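Local coordinates for protein MAU2 chromatid cohesion factor homolog (Saccharomyces cerevisiae, PDB 4XDN) that forms a complex with SCC2 that is required for cohesin to associate with chromosomes, and so takes part in sister chromatid cohesion, at residues Glu384-Trp392 and Leu409-Leu419; Leu226-Glu234 and Gln491-Pro499. All blocks are in the same frame, centred on the assembly; numbering follows the deposited sequence.

Contact 1 of 2, residues Glu384-Trp392 and Leu409-Leu419; sequences EFCEFYKVW and LGPSPGYVRLL. With SO4 (sulfate ion), chain C.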
loop_
_atom_site.group_PDB
_atom_site.type_symbol
_atom_site.label_atom_id
_atom_site.label_comp_id
_atom_site.label_asym_id
_atom_site.label_seq_id
_atom_site.Cartn_x
_atom_site.Cartn_y
_atom_site.Cartn_z
ATOM N N GLU A 384 4.586 -5.555 11.002
ATOM C CA GLU A 384 4.849 -4.173 11.381
ATOM C C GLU A 384 3.556 -3.363 11.432
ATOM O O GLU A 384 3.420 -2.459 12.257
ATOM C CB GLU A 384 5.844 -3.537 10.411
ATOM C CG GLU A 384 7.265 -4.051 10.580
ATOM C CD GLU A 384 8.189 -3.610 9.462
ATOM O OE1 GLU A 384 7.743 -2.847 8.579
ATOM O OE2 GLU A 384 9.364 -4.032 9.464
ATOM N N PHE A 385 2.609 -3.689 10.557
ATOM C CA PHE A 385 1.302 -3.041 10.577
ATOM C C PHE A 385 0.542 -3.397 11.854
ATOM O O PHE A 385 -0.119 -2.545 12.447
ATOM C CB PHE A 385 0.471 -3.435 9.354
ATOM C CG PHE A 385 0.816 -2.669 8.104
ATOM C CD1 PHE A 385 0.654 -1.295 8.049
ATOM C CD2 PHE A 385 1.277 -3.327 6.975
ATOM C CE1 PHE A 385 0.962 -0.590 6.898
ATOM C CE2 PHE A 385 1.586 -2.628 5.820
ATOM C CZ PHE A 385 1.428 -1.259 5.782
ATOM N N CYS A 386 0.645 -4.655 12.273
ATOM C CA CYS A 386 -0.050 -5.126 13.467
ATOM C C CYS A 386 0.411 -4.377 14.710
ATOM O O CYS A 386 -0.406 -3.959 15.530
ATOM C CB CYS A 386 0.168 -6.628 13.661
ATOM S SG CYS A 386 -0.705 -7.682 12.473
ATOM N N GLU A 387 1.704 -4.175 14.822
ATOM C CA GLU A 387 2.287 -3.477 15.931
ATOM C C GLU A 387 1.951 -2.022 15.891
ATOM O O GLU A 387 1.699 -1.413 16.875
ATOM C CB GLU A 387 3.805 -3.582 15.910
ATOM C CG GLU A 387 4.388 -4.895 16.339
ATOM C CD GLU A 387 4.200 -5.203 17.801
ATOM O OE1 GLU A 387 3.810 -4.296 18.565
ATOM O OE2 GLU A 387 4.442 -6.364 18.175
ATOM N N PHE A 388 1.996 -1.467 14.720
ATOM C CA PHE A 388 1.737 -0.039 14.555
ATOM C C PHE A 388 0.312 0.311 14.973
ATOM O O PHE A 388 0.093 1.263 15.718
ATOM C CB PHE A 388 1.970 0.402 13.109
ATOM C CG PHE A 388 1.494 1.801 12.824
ATOM C CD1 PHE A 388 2.255 2.896 13.200
ATOM C CD2 PHE A 388 0.283 2.022 12.191
ATOM C CE1 PHE A 388 1.820 4.183 12.947
ATOM C CE2 PHE A 388 -0.159 3.308 11.935
ATOM C CZ PHE A 388 0.611 4.390 12.314
ATOM N N TYR A 389 -0.654 -0.460 14.485
ATOM C CA TYR A 389 -2.055 -0.185 14.770
ATOM C C TYR A 389 -2.425 -0.561 16.201
ATOM O O TYR A 389 -3.405 -0.053 16.741
ATOM C CB TYR A 389 -2.959 -0.921 13.779
ATOM C CG TYR A 389 -2.987 -0.274 12.413
ATOM C CD1 TYR A 389 -3.539 0.989 12.236
ATOM C CD2 TYR A 389 -2.464 -0.923 11.301
ATOM C CE1 TYR A 389 -3.564 1.591 10.992
ATOM C CE2 TYR A 389 -2.487 -0.327 10.050
ATOM C CZ TYR A 389 -3.040 0.930 9.903
ATOM O OH TYR A 389 -3.069 1.531 8.667
ATOM N N LYS A 390 -1.645 -1.451 16.808
ATOM C CA LYS A 390 -1.808 -1.761 18.224
ATOM C C LYS A 390 -1.483 -0.517 19.043
ATOM O O LYS A 390 -2.241 -0.122 19.931
ATOM C CB LYS A 390 -0.903 -2.922 18.639
ATOM C CG LYS A 390 -1.127 -3.419 20.061
ATOM C CD LYS A 390 0.036 -4.279 20.537
ATOM C CE LYS A 390 -0.293 -4.991 21.839
ATOM N NZ LYS A 390 0.886 -5.708 22.403
ATOM N N VAL A 391 -0.345 0.091 18.730
ATOM C CA VAL A 391 0.083 1.319 19.381
ATOM C C VAL A 391 -0.903 2.448 19.092
ATOM O O VAL A 391 -1.242 3.223 19.985
ATOM C CB VAL A 391 1.506 1.721 18.921
ATOM C CG1 VAL A 391 1.893 3.127 19.409
ATOM C CG2 VAL A 391 2.516 0.700 19.411
ATOM N N TRP A 392 -1.374 2.533 17.852
ATOM C CA TRP A 392 -2.278 3.612 17.481
ATOM C C TRP A 392 -3.594 3.513 18.240
ATOM O O TRP A 392 -4.105 4.516 18.739
ATOM C CB TRP A 392 -2.554 3.616 15.979
ATOM C CG TRP A 392 -3.164 4.909 15.539
ATOM C CD1 TRP A 392 -4.488 5.235 15.544
ATOM C CD2 TRP A 392 -2.468 6.063 15.052
ATOM N NE1 TRP A 392 -4.663 6.519 15.085
ATOM C CE2 TRP A 392 -3.438 7.049 14.776
ATOM C CE3 TRP A 392 -1.121 6.357 14.820
ATOM C CZ2 TRP A 392 -3.102 8.305 14.277
ATOM C CZ3 TRP A 392 -0.791 7.607 14.324
ATOM C CH2 TRP A 392 -1.778 8.565 14.060
ATOM N N LEU A 409 8.012 -0.431 14.607
ATOM C CA LEU A 409 6.954 -0.488 13.608
ATOM C C LEU A 409 7.490 0.066 12.279
ATOM O O LEU A 409 8.130 -0.666 11.523
ATOM C CB LEU A 409 5.696 0.270 14.083
ATOM C CG LEU A 409 5.653 0.968 15.455
ATOM C CD1 LEU A 409 5.758 -0.039 16.609
ATOM C CD2 LEU A 409 6.694 2.083 15.597
ATOM N N GLY A 410 7.263 1.351 12.013
ATOM C CA GLY A 410 7.641 1.959 10.748
ATOM C C GLY A 410 7.288 1.144 9.513
ATOM O O GLY A 410 8.142 0.936 8.652
ATOM N N PRO A 411 6.033 0.673 9.415
ATOM C CA PRO A 411 5.644 -0.071 8.214
ATOM C C PRO A 411 5.529 0.834 6.991
ATOM O O PRO A 411 5.759 0.381 5.871
ATOM C CB PRO A 411 4.283 -0.662 8.592
ATOM C CG PRO A 411 3.735 0.277 9.592
ATOM C CD PRO A 411 4.912 0.802 10.365
ATOM N N SER A 412 5.171 2.095 7.220
ATOM C CA SER A 412 5.067 3.085 6.154
ATOM C C SER A 412 5.961 4.283 6.462
ATOM O O SER A 412 6.319 4.507 7.619
ATOM C CB SER A 412 3.619 3.540 5.978
ATOM O OG SER A 412 2.784 2.456 5.610
ATOM N N PRO A 413 6.328 5.058 5.429
ATOM C CA PRO A 413 7.191 6.228 5.639
ATOM C C PRO A 413 6.555 7.296 6.525
ATOM O O PRO A 413 5.459 7.773 6.230
ATOM C CB PRO A 413 7.407 6.766 4.219
ATOM C CG PRO A 413 7.140 5.615 3.323
ATOM C CD PRO A 413 6.068 4.824 3.997
ATOM N N GLY A 414 7.244 7.662 7.602
ATOM C CA GLY A 414 6.804 8.746 8.463
ATOM C C GLY A 414 5.977 8.319 9.661
ATOM O O GLY A 414 5.607 9.154 10.484
ATOM N N TYR A 415 5.688 7.026 9.768
ATOM C CA TYR A 415 4.847 6.525 10.853
ATOM C C TYR A 415 5.521 6.648 12.220
ATOM O O TYR A 415 4.878 7.027 13.200
ATOM C CB TYR A 415 4.459 5.063 10.599
ATOM C CG TYR A 415 3.217 4.873 9.748
ATOM C CD1 TYR A 415 2.696 5.913 8.987
ATOM C CD2 TYR A 415 2.558 3.650 9.717
ATOM C CE1 TYR A 415 1.559 5.738 8.216
ATOM C CE2 TYR A 415 1.420 3.466 8.950
ATOM C CZ TYR A 415 0.927 4.513 8.202
ATOM O OH TYR A 415 -0.204 4.332 7.435
ATOM N N VAL A 416 6.810 6.326 12.284
ATOM C CA VAL A 416 7.539 6.356 13.549
ATOM C C VAL A 416 7.636 7.772 14.100
ATOM O O VAL A 416 7.346 8.007 15.271
ATOM C CB VAL A 416 8.960 5.771 13.393
ATOM C CG1 VAL A 416 9.801 6.015 14.649
ATOM C CG2 VAL A 416 8.884 4.288 13.090
ATOM N N ARG A 417 8.052 8.710 13.258
ATOM C CA ARG A 417 8.230 10.089 13.702
ATOM C C ARG A 417 6.894 10.824 13.822
ATOM O O ARG A 417 6.824 11.887 14.440
ATOM C CB ARG A 417 9.180 10.845 12.762
ATOM C CG ARG A 417 8.854 10.764 11.283
ATOM C CD ARG A 417 10.127 10.798 10.436
ATOM N NE ARG A 417 9.931 10.182 9.124
ATOM C CZ ARG A 417 10.352 10.689 7.967
ATOM N NH1 ARG A 417 11.009 11.841 7.920
ATOM N NH2 ARG A 417 10.109 10.033 6.840
ATOM N N LEU A 418 5.836 10.256 13.250
ATOM C CA LEU A 418 4.495 10.777 13.472
ATOM C C LEU A 418 4.082 10.481 14.908
ATOM O O LEU A 418 3.620 11.367 15.629
ATOM C CB LEU A 418 3.486 10.170 12.491
ATOM C CG LEU A 418 2.014 10.514 12.765
ATOM C CD1 LEU A 418 1.799 12.023 12.821
ATOM C CD2 LEU A 418 1.101 9.891 11.722
ATOM N N LEU A 419 4.255 9.227 15.315
ATOM C CA LEU A 419 3.955 8.820 16.683
ATOM C C LEU A 419 4.823 9.578 17.677
ATOM O O LEU A 419 4.396 9.862 18.797
ATOM C CB LEU A 419 4.160 7.314 16.855
ATOM C CG LEU A 419 3.056 6.414 16.299
ATOM C CD1 LEU A 419 3.493 4.958 16.347
ATOM C CD2 LEU A 419 1.753 6.609 17.069
HETATM S S SO4 C . 9.764 6.627 9.846
HETATM O O1 SO4 C . 9.012 5.394 10.078
HETATM O O2 SO4 C . 11.146 6.449 10.280
HETATM O O3 SO4 C . 9.734 6.952 8.421
HETATM O O4 SO4 C . 9.161 7.712 10.610
#
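Phe388 turns its CG anti to the backbone N (chi1 170°), which throws the ring across to Tyr415, and Leu419, with CG anti to its carbonyl carbon, reaches back past the same ring. The two aromatic rings form an offset stack, centroids 4.1 Å apart and planes inclined by 18°. Phe388 covers one face of Tyr415, and Ser412 CB lies over the other, so the flat phenol is held in a slot. Leu419 straddles its neighbours: CD1 is 3.9 Å from Phe388 CE1, while CD2 lies 3.7 Å from Trp392 CE3. Branched aliphatic tips suit this interval between rings. The axes of the segments 384-392 and 415-419 run nearly parallel (14°) and approach to 11.9 Å, a spacing that large aromatic and leucine side chains can bridge. Since their helices follow one another in the chain, the linker must double back along the first, in a mostly helical, probably TPR-like fold. Backbone groups of another protein's chain form hydrogen bonds with Tyr389 OH, Trp392 NE1 and Ser412 OG. Pro411 CB sits 3.8 Å from the centroid of the Phe385 ring, a CH-pi contact over the face. Gly414, with positive phi, is the N-cap. At this helix start a sulfate, probably from the crystallisation liquor, accepts hydrogen bonds from Gly414 N (2.7 Å to O3), Val416 N, and N and NE of Arg417.

Contact 2 of 2, residues Leu226-Glu234 and Gln491-Pro499; sequences LNERFPIPE and QETDLQFNP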
loop_
_atom_site.group_PDB
_atom_site.type_symbol
_atom_site.label_atom_id
_atom_site.label_comp_id
_atom_site.label_asym_id
_atom_site.label_seq_id
_atom_site.Cartn_x
_atom_site.Cartn_y
_atom_site.Cartn_z
ATOM N N LEU A 226 -5.472 3.976 -5.645
ATOM C CA LEU A 226 -5.558 3.810 -4.198
ATOM C C LEU A 226 -4.182 3.921 -3.543
ATOM O O LEU A 226 -4.051 4.495 -2.461
ATOM C CB LEU A 226 -6.195 2.465 -3.852
ATOM C CG LEU A 226 -7.710 2.368 -4.045
ATOM C CD1 LEU A 226 -8.160 0.920 -3.932
ATOM C CD2 LEU A 226 -8.446 3.233 -3.033
ATOM N N ASN A 227 -3.163 3.374 -4.200
ATOM C CA ASN A 227 -1.792 3.466 -3.703
ATOM C C ASN A 227 -1.330 4.913 -3.596
ATOM O O ASN A 227 -0.539 5.255 -2.715
ATOM C CB ASN A 227 -0.832 2.693 -4.611
ATOM C CG ASN A 227 -1.119 1.206 -4.636
ATOM O OD1 ASN A 227 -1.796 0.680 -3.754
ATOM N ND2 ASN A 227 -0.604 0.517 -5.653
ATOM N N GLU A 228 -1.824 5.752 -4.502
ATOM C CA GLU A 228 -1.473 7.171 -4.530
ATOM C C GLU A 228 -2.533 8.026 -3.836
ATOM O O GLU A 228 -2.378 9.243 -3.714
ATOM C CB GLU A 228 -1.293 7.640 -5.976
ATOM C CG GLU A 228 -0.161 6.951 -6.731
ATOM C CD GLU A 228 1.215 7.315 -6.197
ATOM O OE1 GLU A 228 1.332 8.320 -5.467
ATOM O OE2 GLU A 228 2.184 6.593 -6.512
ATOM N N ARG A 229 -3.604 7.377 -3.385
ATOM C CA ARG A 229 -4.754 8.059 -2.795
ATOM C C ARG A 229 -5.324 9.118 -3.735
ATOM O O ARG A 229 -5.835 10.143 -3.289
ATOM C CB ARG A 229 -4.379 8.698 -1.449
ATOM C CG ARG A 229 -3.973 7.701 -0.369
ATOM C CD ARG A 229 -5.080 6.705 -0.065
ATOM N NE ARG A 229 -5.385 6.644 1.364
ATOM C CZ ARG A 229 -6.469 7.159 1.939
ATOM N NH1 ARG A 229 -7.395 7.787 1.225
ATOM N NH2 ARG A 229 -6.634 7.040 3.246
ATOM N N PHE A 230 -5.233 8.866 -5.036
ATOM C CA PHE A 230 -5.872 9.731 -6.019
ATOM C C PHE A 230 -7.366 9.441 -6.050
ATOM O O PHE A 230 -7.779 8.304 -5.820
ATOM C CB PHE A 230 -5.279 9.524 -7.417
ATOM C CG PHE A 230 -3.885 10.061 -7.583
ATOM C CD1 PHE A 230 -3.511 11.266 -7.011
ATOM C CD2 PHE A 230 -2.948 9.360 -8.325
ATOM C CE1 PHE A 230 -2.231 11.758 -7.170
ATOM C CE2 PHE A 230 -1.665 9.847 -8.489
ATOM C CZ PHE A 230 -1.306 11.049 -7.912
ATOM N N PRO A 231 -8.186 10.469 -6.324
ATOM C CA PRO A 231 -9.614 10.217 -6.539
ATOM C C PRO A 231 -9.844 9.221 -7.669
ATOM O O PRO A 231 -9.197 9.326 -8.712
ATOM C CB PRO A 231 -10.162 11.597 -6.910
ATOM C CG PRO A 231 -9.227 12.555 -6.274
ATOM C CD PRO A 231 -7.875 11.909 -6.336
ATOM N N ILE A 232 -10.745 8.269 -7.463
ATOM C CA ILE A 232 -11.055 7.289 -8.494
ATOM C C ILE A 232 -12.189 7.810 -9.379
ATOM O O ILE A 232 -13.271 8.112 -8.878
ATOM C CB ILE A 232 -11.455 5.929 -7.893
ATOM C CG1 ILE A 232 -10.406 5.467 -6.877
ATOM C CG2 ILE A 232 -11.618 4.894 -9.002
ATOM C CD1 ILE A 232 -10.782 4.210 -6.123
ATOM N N PRO A 233 -11.944 7.928 -10.698
ATOM C CA PRO A 233 -13.019 8.356 -11.604
ATOM C C PRO A 233 -14.238 7.441 -11.539
ATOM O O PRO A 233 -14.107 6.257 -11.223
ATOM C CB PRO A 233 -12.363 8.289 -12.986
ATOM C CG PRO A 233 -10.920 8.469 -12.726
ATOM C CD PRO A 233 -10.662 7.785 -11.412
ATOM N N GLU A 234 -15.406 7.991 -11.846
ATOM C CA GLU A 234 -16.661 7.258 -11.724
ATOM C C GLU A 234 -16.697 6.028 -12.626
ATOM O O GLU A 234 -17.161 4.965 -12.215
ATOM C CB GLU A 234 -17.841 8.180 -12.051
ATOM C CG GLU A 234 -19.207 7.548 -11.840
ATOM C CD GLU A 234 -19.416 7.074 -10.414
ATOM O OE1 GLU A 234 -18.924 7.744 -9.482
ATOM O OE2 GLU A 234 -20.065 6.024 -10.227
ATOM N N GLN A 491 -6.996 18.640 -1.935
ATOM C CA GLN A 491 -7.699 18.782 -3.202
ATOM C C GLN A 491 -7.204 17.792 -4.260
ATOM O O GLN A 491 -7.879 17.568 -5.263
ATOM C CB GLN A 491 -7.551 20.218 -3.709
ATOM C CG GLN A 491 -8.522 20.599 -4.814
ATOM C CD GLN A 491 -8.533 22.092 -5.090
ATOM O OE1 GLN A 491 -7.985 22.882 -4.321
ATOM N NE2 GLN A 491 -9.160 22.486 -6.193
ATOM N N GLU A 492 -6.035 17.201 -4.028
ATOM C CA GLU A 492 -5.451 16.242 -4.963
ATOM C C GLU A 492 -5.397 14.825 -4.383
ATOM O O GLU A 492 -4.683 13.965 -4.900
ATOM C CB GLU A 492 -4.047 16.700 -5.378
ATOM C CG GLU A 492 -3.080 16.917 -4.222
ATOM C CD GLU A 492 -1.795 17.606 -4.653
ATOM O OE1 GLU A 492 -1.829 18.385 -5.630
ATOM O OE2 GLU A 492 -0.748 17.368 -4.012
ATOM N N THR A 493 -6.161 14.591 -3.317
ATOM C CA THR A 493 -6.297 13.262 -2.722
ATOM C C THR A 493 -7.769 12.877 -2.616
ATOM O O THR A 493 -8.647 13.724 -2.774
ATOM C CB THR A 493 -5.660 13.190 -1.318
ATOM O OG1 THR A 493 -6.298 14.132 -0.446
ATOM C CG2 THR A 493 -4.171 13.488 -1.388
ATOM N N ASP A 494 -8.037 11.603 -2.338
ATOM C CA ASP A 494 -9.413 11.130 -2.196
ATOM C C ASP A 494 -9.973 11.468 -0.814
ATOM O O ASP A 494 -11.151 11.239 -0.545
ATOM C CB ASP A 494 -9.495 9.620 -2.441
ATOM C CG ASP A 494 -8.829 8.808 -1.344
ATOM O OD1 ASP A 494 -9.484 8.532 -0.315
ATOM O OD2 ASP A 494 -7.649 8.438 -1.512
ATOM N N LEU A 495 -9.128 12.014 0.056
ATOM C CA LEU A 495 -9.544 12.376 1.407
ATOM C C LEU A 495 -10.598 13.478 1.397
ATOM O O LEU A 495 -11.356 13.628 2.354
ATOM C CB LEU A 495 -8.337 12.821 2.233
ATOM C CG LEU A 495 -7.301 11.742 2.549
ATOM C CD1 LEU A 495 -6.083 12.359 3.217
ATOM C CD2 LEU A 495 -7.900 10.659 3.431
ATOM N N GLN A 496 -10.644 14.250 0.316
ATOM C CA GLN A 496 -11.642 15.304 0.178
ATOM C C GLN A 496 -13.046 14.713 0.114
ATOM O O GLN A 496 -14.033 15.423 0.290
ATOM C CB GLN A 496 -11.374 16.144 -1.073
ATOM C CG GLN A 496 -11.540 15.381 -2.378
ATOM C CD GLN A 496 -11.110 16.190 -3.587
ATOM O OE1 GLN A 496 -11.816 17.099 -4.020
ATOM N NE2 GLN A 496 -9.948 15.861 -4.138
ATOM N N PHE A 497 -13.124 13.410 -0.147
ATOM C CA PHE A 497 -14.398 12.703 -0.194
ATOM C C PHE A 497 -14.594 11.834 1.044
ATOM O O PHE A 497 -15.532 11.041 1.110
ATOM C CB PHE A 497 -14.480 11.844 -1.454
ATOM C CG PHE A 497 -14.205 12.605 -2.720
ATOM C CD1 PHE A 497 -15.036 13.641 -3.115
ATOM C CD2 PHE A 497 -13.119 12.281 -3.515
ATOM C CE1 PHE A 497 -14.786 14.343 -4.278
ATOM C CE2 PHE A 497 -12.865 12.980 -4.681
ATOM C CZ PHE A 497 -13.700 14.011 -5.062
ATOM N N ASN A 498 -13.700 11.989 2.018
ATOM C CA ASN A 498 -13.801 11.280 3.287
ATOM C C ASN A 498 -14.487 12.181 4.318
ATOM O O ASN A 498 -13.952 13.234 4.668
ATOM C CB ASN A 498 -12.412 10.851 3.772
ATOM C CG ASN A 498 -12.460 10.045 5.059
ATOM O OD1 ASN A 498 -13.020 10.483 6.060
ATOM N ND2 ASN A 498 -11.867 8.856 5.034
ATOM N N PRO A 499 -15.675 11.778 4.808
ATOM C CA PRO A 499 -16.443 12.668 5.691
ATOM C C PRO A 499 -15.733 12.996 7.005
ATOM O O PRO A 499 -15.854 14.124 7.481
ATOM C CB PRO A 499 -17.734 11.881 5.948
ATOM C CG PRO A 499 -17.394 10.467 5.668
ATOM C CD PRO A 499 -16.372 10.499 4.580
HETATM O O HOH W 1 -8.012 6.549 -3.862
#
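Arg229 and Asp494 meet edge to edge, with guanidinium and carboxylate planes only 19° apart, so that the carboxylate lies at the guanidinium edge. Phe230 has Glu228 CB over one face and Glu492 O at its rim, 3.6 Å from CD1. The ring of Phe497 is backed on one face by Gln496 CG, while Pro231 CB comes against its edge, 3.8 Å from CE2.

The salt bridge hangs on a single nitrogen: Arg229 NH1 is 2.7 Å from Asp494 OD1 and donates a hydrogen bond to OD2 (2.8 Å, 158°), OD2 accepting through its syn lone pair. Bends at chi2 and chi3 curl the arginine chain round Asp494 OD2, and its other terminal nitrogen, NH2, pairs with Glu447. Leu495 CD2 packs beside the same guanidinium.

Backbone joins the loops too. Arg229, just past helix 212-228, has positive phi and closes a Schellman motif, and its carbonyl O accepts Asp494 N at 2.8 Å. Thr493 CA adds a CA-H...O contact to that oxygen. Within the facing loop, Gln496 NE2 donates an almost straight bond to Thr493 O (2.8 Å, 169°), fixing the turn on which Pro231 rests. Proline suits its place, since it presents a rigid apolar ring to Phe497 and needs no N-H partner.

Asp494 OD2 also stands 3.1 Å from Arg229 O, where two acceptors would be expected to repel. NH1 at OD2 and Asp494 N at Arg229 O probably offset this, and a water weakly bridges OD2 to Phe230 O. Buried between Asp494 and Glu447, Arg229 faces two acids that probably keep it charged and balance that charge.

In the fold
The two contacts have their centres 22 Å apart and do not touch, their nearest atoms being about 8 Å from each other. Along the chain, 226-234 comes first, then 384-392 and 409-419, and 491-499 last. Contact 1 is local, pairing helix 369-398 with the start of helix 415-426, across a linker that is partly unmodelled. Contact 2 joins the end of helix 212-228 to the loop between helices 472-490 and 499-513, and so closes a loop of more than 250 residues inside which contact 1 sits. The chain of another protein, probably SCC2, lies along both, within reach of seven residues of contact 1 but three of contact 2.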